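Local coordinates for protein putative acetyl xylan esterase (Cellvibrio japonicus, PDB 2W9X) that removes acetyl groups from plant cell wall polysaccharides, deacetylating glucomannan in strong preference to xylan, as a family 2 carbohydrate esterase, at residues Leu68-Asp73 / Val109-Leu114. Numbering follows the deposited sequence.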
# COMPACT_ATOMS: atom_id res chain seq x y z
N LEU B 68 -11.47 23.57 35.74
CA LEU B 68 -10.67 23.78 34.56
C LEU B 68 -10.43 25.28 34.43
O LEU B 68 -11.38 26.06 34.41
CB LEU B 68 -11.40 23.25 33.33
CG LEU B 68 -11.35 21.77 32.94
CD1 LEU B 68 -12.03 20.85 33.94
CD2 LEU B 68 -12.00 21.61 31.58
N LYS B 69 -9.16 25.68 34.35
CA LYS B 69 -8.81 27.07 34.11
C LYS B 69 -8.59 27.27 32.63
O LYS B 69 -7.71 26.63 32.03
CB LYS B 69 -7.54 27.46 34.87
CG LYS B 69 -7.67 27.54 36.38
CD LYS B 69 -6.42 28.15 36.98
CE LYS B 69 -6.50 29.69 37.08
NZ LYS B 69 -7.20 30.15 38.31
N PHE B 70 -9.37 28.17 32.04
CA PHE B 70 -9.31 28.46 30.61
C PHE B 70 -8.76 29.86 30.35
O PHE B 70 -8.94 30.76 31.15
CB PHE B 70 -10.71 28.43 30.01
CG PHE B 70 -11.25 27.06 29.72
CD1 PHE B 70 -10.78 26.32 28.63
CD2 PHE B 70 -12.27 26.53 30.51
CE1 PHE B 70 -11.31 25.06 28.35
CE2 PHE B 70 -12.81 25.27 30.24
CZ PHE B 70 -12.33 24.54 29.16
N ASP B 71 -8.09 30.02 29.21
CA ASP B 71 -7.91 31.32 28.57
C ASP B 71 -8.11 31.10 27.07
O ASP B 71 -7.14 31.07 26.29
CB ASP B 71 -6.55 31.95 28.88
CG ASP B 71 -6.48 33.43 28.46
OD1 ASP B 71 -7.53 34.07 28.26
OD2 ASP B 71 -5.36 33.97 28.33
N ASP B 72 -9.37 30.92 26.68
CA ASP B 72 -9.71 30.54 25.32
C ASP B 72 -11.12 31.00 24.93
O ASP B 72 -12.12 30.39 25.33
CB ASP B 72 -9.57 29.02 25.17
CG ASP B 72 -9.60 28.56 23.72
OD1 ASP B 72 -10.18 29.25 22.86
OD2 ASP B 72 -9.03 27.48 23.45
N ASP B 73 -11.20 32.09 24.16
CA ASP B 73 -12.46 32.55 23.58
C ASP B 73 -12.54 32.23 22.08
O ASP B 73 -13.31 32.85 21.35
CB ASP B 73 -12.67 34.05 23.84
CG ASP B 73 -11.71 34.93 23.03
OD1 ASP B 73 -10.71 34.41 22.49
OD2 ASP B 73 -11.96 36.16 22.96
N VAL B 109 -10.86 12.23 33.37
CA VAL B 109 -11.41 13.42 32.69
C VAL B 109 -10.62 13.78 31.42
O VAL B 109 -9.40 13.95 31.48
CB VAL B 109 -11.48 14.64 33.63
CG1 VAL B 109 -12.01 15.86 32.89
CG2 VAL B 109 -12.35 14.35 34.86
N ARG B 110 -11.33 13.91 30.30
CA ARG B 110 -10.74 14.23 29.00
C ARG B 110 -11.40 15.48 28.41
O ARG B 110 -12.62 15.51 28.22
CB ARG B 110 -10.92 13.04 28.04
CG ARG B 110 -10.28 13.19 26.66
CD ARG B 110 -10.45 11.92 25.86
NE ARG B 110 -9.92 12.04 24.50
CZ ARG B 110 -8.80 11.45 24.07
NH1 ARG B 110 -8.07 10.69 24.87
NH2 ARG B 110 -8.43 11.62 22.81
N LEU B 111 -10.60 16.52 28.16
CA LEU B 111 -11.08 17.74 27.52
C LEU B 111 -10.60 17.75 26.07
O LEU B 111 -9.41 17.50 25.81
CB LEU B 111 -10.53 18.97 28.26
CG LEU B 111 -10.63 20.36 27.61
CD1 LEU B 111 -12.03 20.95 27.72
CD2 LEU B 111 -9.58 21.32 28.19
N GLU B 112 -11.51 18.01 25.12
CA GLU B 112 -11.16 18.00 23.69
C GLU B 112 -11.55 19.29 22.96
O GLU B 112 -12.68 19.75 23.06
CB GLU B 112 -11.80 16.81 22.96
CG GLU B 112 -11.39 15.43 23.50
CD GLU B 112 -12.13 14.27 22.86
OE1 GLU B 112 -13.20 14.45 22.23
OE2 GLU B 112 -11.62 13.14 22.99
N LYS B 113 -10.61 19.84 22.20
CA LYS B 113 -10.89 20.91 21.24
C LYS B 113 -11.65 20.34 20.03
O LYS B 113 -11.31 19.27 19.51
CB LYS B 113 -9.57 21.57 20.81
CG LYS B 113 -9.64 22.60 19.70
CD LYS B 113 -8.27 22.67 19.04
CE LYS B 113 -7.84 24.07 18.66
NZ LYS B 113 -8.44 24.54 17.40
N LEU B 114 -12.70 21.05 19.61
CA LEU B 114 -13.58 20.60 18.52
C LEU B 114 -13.34 21.41 17.26
O LEU B 114 -13.40 20.88 16.16
CB LEU B 114 -15.05 20.78 18.95
CG LEU B 114 -15.78 19.70 19.73
CD1 LEU B 114 -14.90 18.86 20.60
CD2 LEU B 114 -16.98 20.25 20.48
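Leu-111 reaches across to Leu-68 and Phe-70 where the two sheets of the N-terminal beta-sandwich of this esterase face each other. CD1 of Leu-111 lies 3.9 Å from CD2 of Leu-68 and equally 3.9 Å from CZ of Phe-70. The second methyl follows the same two neighbours a little less closely, with CD2 of Leu-111 4.1 Å from CE1 of Phe-70. The leucine thus meets the far rim of the phenyl ring, CD1 sitting at the edge near the ring plane. Leu-68 approaches differently: it and Leu-111 run past each other in opposite directions, touching through their terminal methyls. In Leu-111 CG stands anti to the backbone N (chi1 166°), which sends both methyls across the interface, whereas Phe-70 has CG anti to its carbonyl carbon (chi1 -79°) and brings the end of its ring nearer than its CB. The contact is purely apolar and buried, and the closest CA atoms, those of Leu-68 and Leu-111, remain 9.3 Å apart, a sheet-to-sheet rather than strand-to-strand spacing.

Neighbouring side chains extend the apolar layer: Phe-77 and Phe-124 touch Leu-111, Phe-127 packs on Leu-68, and Ile-89 and Pro-92 on Phe-70. Backbone hydrogen bonds to Tyr-97 and Val-95 on one neighbouring strand, and to Leu-125 and Arg-123 on another, fix strand 67-72 in its sheet. The alternate residues of strand 108-113 turn their side chains to the other face of their sheet, where Glu-112 also pairs with Arg-78 and with Lys-186, and Arg-110 with Glu-58. There the carboxylate of Glu-112 lies at the edge of the Arg-110 guanidinium, close to its plane: NE of Arg-110 donates to the anti lone pair of OE2 of Glu-112, at an unusually short 2.5 Å whose exact value is doubtful, 10° out of the guanidinium plane.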